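PDB 4MT4: CmeC from Campylobacter jejuni, which forms a trimeric outer membrane channel that probably serves as the exit duct for efflux, as in other outer membrane factors. Local coordinates for residues L297-T303 against I326-L332; L82-S88 against M116-Y122; L20-E26 against R376-L381. One frame throughout, in Å; residues are numbered along the deposited sequence.

Interaction 1: residues L297-T303 against I326-L332. With C8E ((hydroxyethyloxy)tri(ethyloxy)octane), chain C; C8E ((hydroxyethyloxy)tri(ethyloxy)octane), chain U.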
loop_
_atom_site.group_PDB
_atom_site.type_symbol
_atom_site.label_atom_id
_atom_site.label_comp_id
_atom_site.label_asym_id
_atom_site.label_seq_id
_atom_site.Cartn_x
_atom_site.Cartn_y
_atom_site.Cartn_z
ATOM N N LEU B 297 3.512 -21.699 33.249
ATOM C CA LEU B 297 3.043 -21.858 34.621
ATOM C C LEU B 297 1.718 -22.618 34.709
ATOM O O LEU B 297 0.936 -22.616 33.758
ATOM C CB LEU B 297 2.919 -20.480 35.278
ATOM C CG LEU B 297 4.255 -19.753 35.438
ATOM C CD1 LEU B 297 4.084 -18.474 36.230
ATOM C CD2 LEU B 297 5.276 -20.662 36.106
ATOM N N PRO B 298 1.471 -23.283 35.854
ATOM C CA PRO B 298 0.247 -24.063 36.082
ATOM C C PRO B 298 -1.038 -23.258 35.907
ATOM O O PRO B 298 -1.173 -22.172 36.470
ATOM C CB PRO B 298 0.393 -24.520 37.539
ATOM C CG PRO B 298 1.856 -24.536 37.782
ATOM C CD PRO B 298 2.412 -23.398 36.984
ATOM N N SER B 299 -1.970 -23.798 35.128
ATOM C CA SER B 299 -3.278 -23.181 34.947
ATOM C C SER B 299 -4.312 -23.868 35.831
ATOM O O SER B 299 -4.297 -25.089 35.976
ATOM C CB SER B 299 -3.707 -23.247 33.480
ATOM O OG SER B 299 -3.800 -24.590 33.037
ATOM N N LEU B 300 -5.207 -23.083 36.421
ATOM C CA LEU B 300 -6.244 -23.631 37.290
ATOM C C LEU B 300 -7.635 -23.364 36.725
ATOM O O LEU B 300 -7.988 -22.224 36.425
ATOM C CB LEU B 300 -6.125 -23.052 38.702
ATOM C CG LEU B 300 -7.163 -23.514 39.730
ATOM C CD1 LEU B 300 -7.150 -25.029 39.871
ATOM C CD2 LEU B 300 -6.923 -22.845 41.077
ATOM N N SER B 301 -8.421 -24.426 36.583
ATOM C CA SER B 301 -9.758 -24.323 36.015
ATOM C C SER B 301 -10.824 -24.768 37.011
ATOM O O SER B 301 -10.717 -25.835 37.615
ATOM C CB SER B 301 -9.855 -25.153 34.735
ATOM O OG SER B 301 -8.826 -24.798 33.828
ATOM N N LEU B 302 -11.853 -23.943 37.178
ATOM C CA LEU B 302 -12.940 -24.252 38.096
ATOM C C LEU B 302 -14.220 -24.584 37.339
ATOM O O LEU B 302 -14.632 -23.849 36.445
ATOM C CB LEU B 302 -13.183 -23.084 39.054
ATOM C CG LEU B 302 -12.659 -23.231 40.485
ATOM C CD1 LEU B 302 -11.174 -23.563 40.500
ATOM C CD2 LEU B 302 -12.937 -21.966 41.284
ATOM N N THR B 303 -14.839 -25.703 37.700
ATOM C CA THR B 303 -16.109 -26.106 37.107
ATOM C C THR B 303 -17.135 -26.427 38.187
ATOM O O THR B 303 -16.789 -26.915 39.260
ATOM C CB THR B 303 -15.946 -27.329 36.183
ATOM O OG1 THR B 303 -15.299 -28.390 36.896
ATOM C CG2 THR B 303 -15.117 -26.967 34.959
ATOM N N ILE B 326 -18.501 -29.911 42.080
ATOM C CA ILE B 326 -17.555 -28.812 41.968
ATOM C C ILE B 326 -16.174 -29.408 41.724
ATOM O O ILE B 326 -15.801 -30.401 42.350
ATOM C CB ILE B 326 -17.563 -27.915 43.233
ATOM C CG1 ILE B 326 -16.537 -26.787 43.107
ATOM C CG2 ILE B 326 -17.318 -28.745 44.491
ATOM C CD1 ILE B 326 -16.531 -25.836 44.287
ATOM N N GLY B 327 -15.428 -28.821 40.796
ATOM C CA GLY B 327 -14.138 -29.366 40.419
ATOM C C GLY B 327 -13.068 -28.339 40.111
ATOM O O GLY B 327 -13.351 -27.256 39.599
ATOM N N GLY B 328 -11.829 -28.689 40.431
ATOM C CA GLY B 328 -10.682 -27.869 40.094
ATOM C C GLY B 328 -9.667 -28.714 39.355
ATOM O O GLY B 328 -9.515 -29.899 39.651
ATOM N N ASN B 329 -8.974 -28.116 38.391
ATOM C CA ASN B 329 -7.998 -28.853 37.598
ATOM C C ASN B 329 -6.714 -28.067 37.347
ATOM O O ASN B 329 -6.741 -26.986 36.761
ATOM C CB ASN B 329 -8.613 -29.271 36.259
ATOM C CG ASN B 329 -7.678 -30.127 35.433
ATOM O OD1 ASN B 329 -6.907 -30.924 35.970
ATOM N ND2 ASN B 329 -7.735 -29.963 34.117
ATOM N N PHE B 330 -5.592 -28.620 37.794
ATOM C CA PHE B 330 -4.287 -28.033 37.523
ATOM C C PHE B 330 -3.630 -28.718 36.329
ATOM O O PHE B 330 -3.648 -29.943 36.223
ATOM C CB PHE B 330 -3.378 -28.130 38.753
ATOM C CG PHE B 330 -3.561 -27.010 39.739
ATOM C CD1 PHE B 330 -3.029 -25.756 39.488
ATOM C CD2 PHE B 330 -4.251 -27.214 40.922
ATOM C CE1 PHE B 330 -3.190 -24.724 40.391
ATOM C CE2 PHE B 330 -4.415 -26.187 41.832
ATOM C CZ PHE B 330 -3.884 -24.940 41.565
ATOM N N THR B 331 -3.065 -27.925 35.425
ATOM C CA THR B 331 -2.295 -28.461 34.306
ATOM C C THR B 331 -0.961 -27.734 34.182
ATOM O O THR B 331 -0.901 -26.506 34.246
ATOM C CB THR B 331 -3.059 -28.354 32.971
ATOM O OG1 THR B 331 -3.481 -27.001 32.760
ATOM C CG2 THR B 331 -4.276 -29.270 32.973
ATOM N N LEU B 332 0.107 -28.503 34.001
ATOM C CA LEU B 332 1.460 -27.963 33.980
ATOM C C LEU B 332 2.300 -28.670 32.920
ATOM O O LEU B 332 2.573 -29.863 33.039
ATOM C CB LEU B 332 2.110 -28.116 35.359
ATOM C CG LEU B 332 3.273 -27.232 35.833
ATOM C CD1 LEU B 332 4.338 -28.086 36.509
ATOM C CD2 LEU B 332 3.886 -26.379 34.729
HETATM C C1 C8E C . -11.065 -19.821 43.979
HETATM C C2 C8E C . -10.661 -21.224 44.282
HETATM C C3 C8E C . -11.517 -22.000 45.224
HETATM C C4 C8E C . -11.155 -23.424 45.480
HETATM C C5 C8E C . -11.506 -24.441 44.447
HETATM C C6 C8E C . -10.873 -25.785 44.581
HETATM C C7 C8E C . -11.403 -26.901 43.746
HETATM C C8 C8E C . -12.600 -27.631 44.255
HETATM O O9 C8E C . -12.430 -28.937 44.655
HETATM C C10 C8E C . -13.529 -29.664 45.064
HETATM C C11 C8E C . -13.306 -30.817 45.983
HETATM O O12 C8E C . -13.050 -30.532 47.306
HETATM C C13 C8E C . -12.864 -31.560 48.203
HETATM C C14 C8E C . -12.946 -31.231 49.654
HETATM O O15 C8E C . -12.737 -32.264 50.539
HETATM C C16 C8E C . -11.590 -33.015 50.421
HETATM C C17 C8E C . -11.430 -34.166 51.350
HETATM O O18 C8E C . -10.660 -35.218 50.913
HETATM C C19 C8E C . -10.804 -36.450 51.514
HETATM C C20 C8E C . -10.687 -36.498 52.999
HETATM O O21 C8E C . -11.016 -37.677 53.639
HETATM C C1 C8E U . 5.494 -49.041 37.812
HETATM C C2 C8E U . 4.988 -47.718 38.278
HETATM C C3 C8E U . 5.781 -46.997 39.313
HETATM C C4 C8E U . 5.128 -45.855 40.014
HETATM C C5 C8E U . 5.560 -44.474 39.655
HETATM C C6 C8E U . 4.755 -43.348 40.208
HETATM C C7 C8E U . 5.105 -41.966 39.774
HETATM C C8 C8E U . 4.054 -40.925 39.944
HETATM O O9 C8E U . 4.211 -39.723 39.288
HETATM C C10 C8E U . 3.282 -38.727 39.497
HETATM C C11 C8E U . 3.775 -37.321 39.561
HETATM O O12 C8E U . 2.826 -36.325 39.639
HETATM C C13 C8E U . 3.101 -35.068 39.148
HETATM C C14 C8E U . 1.941 -34.143 38.999
HETATM O O15 C8E U . 2.183 -32.789 39.033
HETATM C C16 C8E U . 1.132 -31.937 39.287
HETATM C C17 C8E U . 0.888 -30.828 38.323
HETATM O O18 C8E U . 1.096 -29.544 38.777
HETATM C C19 C8E U . 2.250 -29.252 39.476
HETATM C C20 C8E U . 2.476 -27.836 39.891
HETATM O O21 C8E U . 3.376 -27.588 40.908
HETATM O O HOH W 1 -6.216 -26.383 34.268
#

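Interaction 2: residues L82-S88 against M116-Y122. With C8E ((hydroxyethyloxy)tri(ethyloxy)octane), chain Q.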
loop_
_atom_site.group_PDB
_atom_site.type_symbol
_atom_site.label_atom_id
_atom_site.label_comp_id
_atom_site.label_asym_id
_atom_site.label_seq_id
_atom_site.Cartn_x
_atom_site.Cartn_y
_atom_site.Cartn_z
ATOM N N LEU B 82 -14.112 -13.020 34.424
ATOM C CA LEU B 82 -15.258 -13.368 35.255
ATOM C C LEU B 82 -15.769 -14.774 34.946
ATOM O O LEU B 82 -15.623 -15.256 33.824
ATOM C CB LEU B 82 -16.375 -12.339 35.055
ATOM C CG LEU B 82 -16.030 -10.887 35.393
ATOM C CD1 LEU B 82 -17.054 -9.936 34.794
ATOM C CD2 LEU B 82 -15.948 -10.701 36.899
ATOM N N PRO B 83 -16.366 -15.442 35.948
ATOM C CA PRO B 83 -16.921 -16.787 35.761
ATOM C C PRO B 83 -18.100 -16.805 34.792
ATOM O O PRO B 83 -18.965 -15.932 34.848
ATOM C CB PRO B 83 -17.370 -17.182 37.171
ATOM C CG PRO B 83 -17.584 -15.887 37.876
ATOM C CD PRO B 83 -16.531 -14.971 37.334
ATOM N N LYS B 84 -18.126 -17.803 33.917
ATOM C CA LYS B 84 -19.185 -17.936 32.926
ATOM C C LYS B 84 -20.274 -18.893 33.404
ATOM O O LYS B 84 -19.988 -19.919 34.021
ATOM C CB LYS B 84 -18.606 -18.416 31.595
ATOM C CG LYS B 84 -17.510 -17.519 31.041
ATOM C CD LYS B 84 -18.041 -16.124 30.759
ATOM C CE LYS B 84 -16.938 -15.197 30.275
ATOM N NZ LYS B 84 -16.268 -15.717 29.052
ATOM N N PHE B 85 -21.526 -18.550 33.122
ATOM C CA PHE B 85 -22.649 -19.397 33.502
ATOM C C PHE B 85 -23.444 -19.834 32.277
ATOM O O PHE B 85 -23.838 -19.010 31.451
ATOM C CB PHE B 85 -23.562 -18.674 34.493
ATOM C CG PHE B 85 -22.917 -18.400 35.820
ATOM C CD1 PHE B 85 -22.903 -19.366 36.811
ATOM C CD2 PHE B 85 -22.325 -17.173 36.077
ATOM C CE1 PHE B 85 -22.311 -19.117 38.034
ATOM C CE2 PHE B 85 -21.731 -16.918 37.297
ATOM C CZ PHE B 85 -21.723 -17.892 38.276
ATOM N N ASP B 86 -23.672 -21.139 32.168
ATOM C CA ASP B 86 -24.404 -21.696 31.038
ATOM C C ASP B 86 -25.449 -22.712 31.484
ATOM O O ASP B 86 -25.286 -23.388 32.502
ATOM C CB ASP B 86 -23.442 -22.352 30.045
ATOM C CG ASP B 86 -22.453 -21.368 29.451
ATOM O OD1 ASP B 86 -21.391 -21.146 30.068
ATOM O OD2 ASP B 86 -22.735 -20.820 28.364
ATOM N N GLY B 87 -26.526 -22.812 30.712
ATOM C CA GLY B 87 -27.554 -23.804 30.959
ATOM C C GLY B 87 -27.378 -24.966 30.006
ATOM O O GLY B 87 -26.909 -24.786 28.883
ATOM N N SER B 88 -27.742 -26.162 30.452
ATOM C CA SER B 88 -27.585 -27.354 29.628
ATOM C C SER B 88 -28.684 -28.380 29.880
ATOM O O SER B 88 -29.193 -28.508 30.993
ATOM C CB SER B 88 -26.218 -27.995 29.871
ATOM O OG SER B 88 -26.118 -28.501 31.191
ATOM N N MET B 116 -29.855 -31.986 33.174
ATOM C CA MET B 116 -30.371 -30.619 33.119
ATOM C C MET B 116 -29.870 -29.815 34.314
ATOM O O MET B 116 -30.019 -30.246 35.456
ATOM C CB MET B 116 -31.903 -30.612 33.098
ATOM C CG MET B 116 -32.511 -29.219 33.149
ATOM S SD MET B 116 -34.283 -29.212 33.478
ATOM C CE MET B 116 -34.893 -30.211 32.123
ATOM N N GLY B 117 -29.278 -28.651 34.055
ATOM C CA GLY B 117 -28.814 -27.794 35.132
ATOM C C GLY B 117 -27.957 -26.613 34.711
ATOM O O GLY B 117 -27.699 -26.409 33.525
ATOM N N LEU B 118 -27.519 -25.828 35.693
ATOM C CA LEU B 118 -26.637 -24.692 35.441
ATOM C C LEU B 118 -25.173 -25.115 35.496
ATOM O O LEU B 118 -24.798 -25.977 36.289
ATOM C CB LEU B 118 -26.882 -23.565 36.449
ATOM C CG LEU B 118 -28.244 -22.862 36.472
ATOM C CD1 LEU B 118 -28.860 -22.782 35.079
ATOM C CD2 LEU B 118 -29.192 -23.526 37.461
ATOM N N ASN B 119 -24.346 -24.496 34.660
ATOM C CA ASN B 119 -22.925 -24.820 34.626
ATOM C C ASN B 119 -22.033 -23.634 34.979
ATOM O O ASN B 119 -22.263 -22.513 34.530
ATOM C CB ASN B 119 -22.538 -25.361 33.248
ATOM C CG ASN B 119 -23.273 -26.638 32.898
ATOM O OD1 ASN B 119 -24.244 -26.622 32.141
ATOM N ND2 ASN B 119 -22.815 -27.755 33.452
ATOM N N LEU B 120 -21.016 -23.896 35.790
ATOM C CA LEU B 120 -20.019 -22.891 36.126
ATOM C C LEU B 120 -18.692 -23.216 35.454
ATOM O O LEU B 120 -18.221 -24.348 35.509
ATOM C CB LEU B 120 -19.831 -22.796 37.641
ATOM C CG LEU B 120 -18.592 -22.033 38.124
ATOM C CD1 LEU B 120 -18.775 -20.534 37.950
ATOM C CD2 LEU B 120 -18.259 -22.382 39.569
ATOM N N SER B 121 -18.097 -22.220 34.811
ATOM C CA SER B 121 -16.770 -22.369 34.229
ATOM C C SER B 121 -15.951 -21.110 34.487
ATOM O O SER B 121 -16.319 -20.020 34.048
ATOM C CB SER B 121 -16.859 -22.655 32.730
ATOM O OG SER B 121 -17.520 -21.605 32.045
ATOM N N TYR B 122 -14.848 -21.264 35.211
ATOM C CA TYR B 122 -14.019 -20.126 35.591
ATOM C C TYR B 122 -12.536 -20.473 35.541
ATOM O O TYR B 122 -12.083 -21.413 36.193
ATOM C CB TYR B 122 -14.393 -19.640 36.993
ATOM C CG TYR B 122 -13.787 -18.305 37.368
ATOM C CD1 TYR B 122 -13.406 -17.391 36.393
ATOM C CD2 TYR B 122 -13.587 -17.964 38.699
ATOM C CE1 TYR B 122 -12.851 -16.173 36.733
ATOM C CE2 TYR B 122 -13.030 -16.748 39.050
ATOM C CZ TYR B 122 -12.665 -15.856 38.062
ATOM O OH TYR B 122 -12.111 -14.643 38.407
HETATM C C1 C8E Q . -29.011 -28.146 47.799
HETATM C C2 C8E Q . -29.090 -27.345 46.544
HETATM C C3 C8E Q . -30.436 -26.895 46.088
HETATM C C4 C8E Q . -30.970 -27.485 44.828
HETATM C C5 C8E Q . -31.781 -26.601 43.942
HETATM C C6 C8E Q . -32.149 -27.127 42.597
HETATM C C7 C8E Q . -32.274 -26.151 41.477
HETATM C C8 C8E Q . -32.144 -26.692 40.093
HETATM O O9 C8E Q . -31.732 -25.841 39.090
HETATM C C10 C8E Q . -31.501 -26.358 37.833
HETATM C C11 C8E Q . -32.025 -25.602 36.659
HETATM O O12 C8E Q . -31.725 -26.093 35.407
HETATM C C13 C8E Q . -31.515 -25.222 34.361
HETATM C C14 C8E Q . -32.059 -25.612 33.027
HETATM O O15 C8E Q . -31.249 -25.440 31.926
HETATM C C16 C8E Q . -31.766 -24.834 30.803
HETATM C C17 C8E Q . -31.196 -25.210 29.479
HETATM O O18 C8E Q . -31.869 -24.808 28.345
HETATM C C19 C8E Q . -32.492 -23.577 28.304
HETATM C C20 C8E Q . -33.985 -23.536 28.291
HETATM O O21 C8E Q . -34.608 -22.348 28.621
HETATM O O HOH W 2 -20.289 -22.301 32.152
#

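Interaction 3: residues L20-E26 against R376-L381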
loop_
_atom_site.group_PDB
_atom_site.type_symbol
_atom_site.label_atom_id
_atom_site.label_comp_id
_atom_site.label_asym_id
_atom_site.label_seq_id
_atom_site.Cartn_x
_atom_site.Cartn_y
_atom_site.Cartn_z
ATOM N N LEU B 20 14.976 28.009 14.166
ATOM C CA LEU B 20 15.023 27.017 13.099
ATOM C C LEU B 20 14.021 27.326 11.990
ATOM O O LEU B 20 14.306 27.118 10.812
ATOM C CB LEU B 20 14.767 25.619 13.666
ATOM C CG LEU B 20 14.774 24.466 12.658
ATOM C CD1 LEU B 20 16.088 24.425 11.892
ATOM C CD2 LEU B 20 14.517 23.141 13.358
ATOM N N GLY B 21 12.852 27.827 12.373
ATOM C CA GLY B 21 11.823 28.171 11.411
ATOM C C GLY B 21 11.424 29.632 11.475
ATOM O O GLY B 21 10.302 29.996 11.126
ATOM N N ALA B 22 12.346 30.475 11.925
ATOM C CA ALA B 22 12.076 31.903 12.036
ATOM C C ALA B 22 13.077 32.723 11.231
ATOM O O ALA B 22 14.283 32.498 11.309
ATOM C CB ALA B 22 12.093 32.330 13.495
ATOM N N LEU B 23 12.567 33.672 10.451
ATOM C CA LEU B 23 13.425 34.589 9.715
ATOM C C LEU B 23 14.058 35.590 10.676
ATOM O O LEU B 23 13.559 35.798 11.781
ATOM C CB LEU B 23 12.636 35.313 8.621
ATOM C CG LEU B 23 12.134 34.433 7.472
ATOM C CD1 LEU B 23 11.328 35.249 6.476
ATOM C CD2 LEU B 23 13.297 33.738 6.779
ATOM N N SER B 24 15.156 36.205 10.251
ATOM C CA SER B 24 15.925 37.103 11.112
ATOM C C SER B 24 15.117 38.315 11.571
ATOM O O SER B 24 15.398 38.893 12.622
ATOM C CB SER B 24 17.194 37.566 10.391
ATOM O OG SER B 24 16.888 38.094 9.113
ATOM N N TRP B 25 14.114 38.695 10.787
ATOM C CA TRP B 25 13.245 39.810 11.148
ATOM C C TRP B 25 11.908 39.322 11.696
ATOM O O TRP B 25 10.985 40.110 11.902
ATOM C CB TRP B 25 13.020 40.726 9.942
ATOM C CG TRP B 25 12.579 40.011 8.700
ATOM C CD1 TRP B 25 13.376 39.537 7.699
ATOM C CD2 TRP B 25 11.232 39.697 8.322
ATOM N NE1 TRP B 25 12.611 38.947 6.724
ATOM C CE2 TRP B 25 11.291 39.032 7.082
ATOM C CE3 TRP B 25 9.983 39.914 8.912
ATOM C CZ2 TRP B 25 10.151 38.580 6.422
ATOM C CZ3 TRP B 25 8.852 39.465 8.255
ATOM C CH2 TRP B 25 8.944 38.805 7.024
ATOM N N GLU B 26 11.814 38.017 11.937
ATOM C CA GLU B 26 10.597 37.416 12.470
ATOM C C GLU B 26 10.744 37.059 13.947
ATOM O O GLU B 26 11.836 36.725 14.409
ATOM C CB GLU B 26 10.219 36.167 11.669
ATOM C CG GLU B 26 9.530 36.459 10.344
ATOM C CD GLU B 26 9.093 35.197 9.624
ATOM O OE1 GLU B 26 9.726 34.142 9.836
ATOM O OE2 GLU B 26 8.114 35.257 8.850
ATOM N N ARG B 376 8.699 26.615 5.536
ATOM C CA ARG B 376 7.794 27.714 5.858
ATOM C C ARG B 376 8.489 29.070 5.719
ATOM O O ARG B 376 7.953 29.989 5.094
ATOM C CB ARG B 376 7.241 27.538 7.277
ATOM C CG ARG B 376 5.894 28.202 7.544
ATOM C CD ARG B 376 6.026 29.709 7.721
ATOM N NE ARG B 376 7.114 30.052 8.633
ATOM C CZ ARG B 376 7.600 31.280 8.790
ATOM N NH1 ARG B 376 7.100 32.289 8.089
ATOM N NH2 ARG B 376 8.590 31.498 9.643
ATOM N N LYS B 377 9.681 29.190 6.296
ATOM C CA LYS B 377 10.408 30.454 6.274
ATOM C C LYS B 377 11.070 30.711 4.920
ATOM O O LYS B 377 11.285 31.859 4.536
ATOM C CB LYS B 377 11.458 30.491 7.389
ATOM C CG LYS B 377 12.622 29.531 7.207
ATOM C CD LYS B 377 13.665 29.725 8.298
ATOM C CE LYS B 377 14.893 28.859 8.060
ATOM N NZ LYS B 377 15.909 29.044 9.134
ATOM N N THR B 378 11.388 29.644 4.194
ATOM C CA THR B 378 12.003 29.785 2.879
ATOM C C THR B 378 10.976 30.244 1.850
ATOM O O THR B 378 11.255 31.114 1.024
ATOM C CB THR B 378 12.649 28.471 2.405
ATOM O OG1 THR B 378 13.644 28.057 3.348
ATOM C CG2 THR B 378 13.302 28.659 1.041
ATOM N N ILE B 379 9.785 29.656 1.910
ATOM C CA ILE B 379 8.700 30.032 1.013
ATOM C C ILE B 379 8.213 31.444 1.349
ATOM O O ILE B 379 7.709 32.165 0.484
ATOM C CB ILE B 379 7.532 29.019 1.089
ATOM C CG1 ILE B 379 8.003 27.629 0.660
ATOM C CG2 ILE B 379 6.385 29.442 0.194
ATOM C CD1 ILE B 379 6.971 26.543 0.865
ATOM N N ARG B 380 8.393 31.845 2.605
ATOM C CA ARG B 380 8.072 33.205 3.023
ATOM C C ARG B 380 8.928 34.213 2.259
ATOM O O ARG B 380 8.451 35.279 1.865
ATOM C CB ARG B 380 8.278 33.373 4.531
ATOM C CG ARG B 380 7.990 34.773 5.045
ATOM C CD ARG B 380 6.572 35.206 4.711
ATOM N NE ARG B 380 6.292 36.557 5.186
ATOM C CZ ARG B 380 6.554 37.661 4.492
ATOM N NH1 ARG B 380 7.102 37.577 3.288
ATOM N NH2 ARG B 380 6.266 38.850 5.004
ATOM N N LEU B 381 10.194 33.863 2.048
ATOM C CA LEU B 381 11.093 34.684 1.250
ATOM C C LEU B 381 10.658 34.676 -0.211
ATOM O O LEU B 381 10.678 35.709 -0.879
ATOM C CB LEU B 381 12.535 34.187 1.371
ATOM C CG LEU B 381 13.176 34.251 2.757
ATOM C CD1 LEU B 381 14.585 33.679 2.719
ATOM C CD2 LEU B 381 13.188 35.680 3.274
HETATM O O HOH W 3 7.147 28.519 11.403
HETATM O O HOH W 4 8.976 28.045 9.933
#

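Interaction 1: residues L297-T303 against I326-L332
Pro298 opens the pairing of strands 299-310 and 322-335, a beta hairpin of the outer-membrane barrel, by lying alongside Leu332, its CG 3.6 Å from Leu332 CG. One detergent molecule touches both residues. Ser299 and Thr331 form the first hydrogen-bonded pair, joined by two backbone N-H···O bonds, and their hydroxyls stand on the polar face with Ser301, Thr303 and Asn329. Leu300 belongs to the apolar face. With CG anti to the backbone N (chi1 179°), it lays CD1 over the Phe330 ring, 3.6 Å from the centroid and 15° off the normal, a CH-pi contact; its flank also meets Ile124 of the adjoining strand. At Ser301 the backbone pairs with Asn329, and a water that donates to Asn329 O (2.6 Å) is also bonded to Ser301 OG and Thr331 OG1, tying three residues together on the polar face. Leu302 faces Gly328, and the alkyl chain of a second detergent molecule passes both, its C2 3.8 Å from Leu302 CD2, consistent with a membrane-facing surface. Residues of 326-332 also pair with a strand of the second subunit. Thr303 ends the segment in two backbone bonds, from its N to Gly327 O (2.9 Å, 170° at the hydrogen) and from Gly327 N to its O (2.8 Å).

Interaction 2: residues L82-S88 against M116-Y122
Pro83 lies flat against Tyr122 at the tight end of this antiparallel pair. Its CD sits 3.9 Å from the centroid of the phenol ring, almost straight above the centre, in a CH-pi contact. The ring comes under the proline because Tyr122 CG is anti to its backbone N (chi1 -169°), and its hydroxyl is held by a bond to the carbonyl of Leu81. The same apolar face continues through Leu120, whose CD1 touches both Pro83 CB (3.7 Å) and Phe85 CE1 (3.8 Å); Phe85 and Leu120 run side by side and point the same way.

The other face is polar, and looser around Lys84, Asp86 and Ser121, where a water bridges Asp86 OD1 (2.6 Å), Lys84 O and Ser121 OG. Farther along, Ser88 and Asn119 meet directly: Ser88 OG reaches diagonally to Asn119 OD1 (2.8 Å), donating in the carboxamide plane onto a lone pair. Beneath these groups the backbone bond from Asn119 N to Asp86 O is short, at 2.6 Å. Toward Ser88 and Gly117, the last hydrogen-bonded pair, two glycines interrupt the side chains and no apolar ones meet across the strands; a detergent chain lies against Gly87, Gly117 and Leu118.

Phe85 to Ser88 pair with a strand of the third subunit; just beyond that strand, Glu339 of the third subunit takes a salt bridge from Lys84 NZ, and His336 of the third subunit is hydrogen-bonded to Asp86 OD2. The alternation of apolar and polar residues is that of transmembrane beta barrels; a sheet running on from subunit to subunit, four strands from each, is characteristic of the single shared barrel of outer membrane factors.

Interaction 3: residues L20-E26 against R376-L381
Glu26 and Arg376 meet head on in a two-pronged salt bridge: NH2 of Arg376 donates to OE1 of Glu26 at 2.9 Å and NH1 of Arg376 to OE2 of Glu26 at 3.2 Å, with carboxylate and guanidinium planes only 23° apart. The same NH2 also gives a hydrogen bond to Gly21 O (2.7 Å), again at the edge of the guanidinium, and a water links Gly21 O to Arg376 NE. Next to this, Lys377 sends its chain along the loop. Its CG starts between the backbone N and the carbonyl carbon (chi1 68°), the rest is extended, and NZ meets Leu20 O at 3.0 Å from above the carbonyl plane. Leu23 fills the apolar part, with CD1 3.7 Å from Leu381 CD2 and also against Arg380 CG. Trp25 CH2 stands over the guanidinium face of Arg380, 3.4 Å from its NH2, the two planes 77° apart.

These contacts bind the N-terminal loop to helix 339-405, one of the long helices that, as in other outer membrane factors, build the periplasmic helical barrel. The loop is shaped by a type I beta turn from Leu23 to Glu26, with Trp25 inside it, and Leu23 N donates to Glu26 OE1 (2.9 Å) from the opposite face of the carboxylate to Arg376, so that oxygen is gripped twice and the carboxylate's rotation is restrained. Farther out, Tyr435 of helix 411-445 takes a bond from Arg376 NH1, Asp384 pairs with Arg380 NH1, and Leu20 and Leu381 pack on the second subunit.

How the interactions relate
Interactions 1 and 2 are neighbours in one four-stranded sheet, their centres 16 Å apart. Strands 109-124 and 299-310 join them, with Leu302 N 2.7 Å from Tyr122 O in a probable hydrogen bond. Their outer strands pair with different subunits, interaction 1 with the second and interaction 2 with the third, so together they span this chain's share of the barrel. The bound lipid-like 3PK lies near both, about 5 Å from the Leu300 side chain and 6 Å from that of Tyr122. Interaction 3 belongs to the helical part, with its centre about 68 Å from interaction 1 and 70 Å from interaction 2, although strand 322-335 leads directly into its helix 339-405.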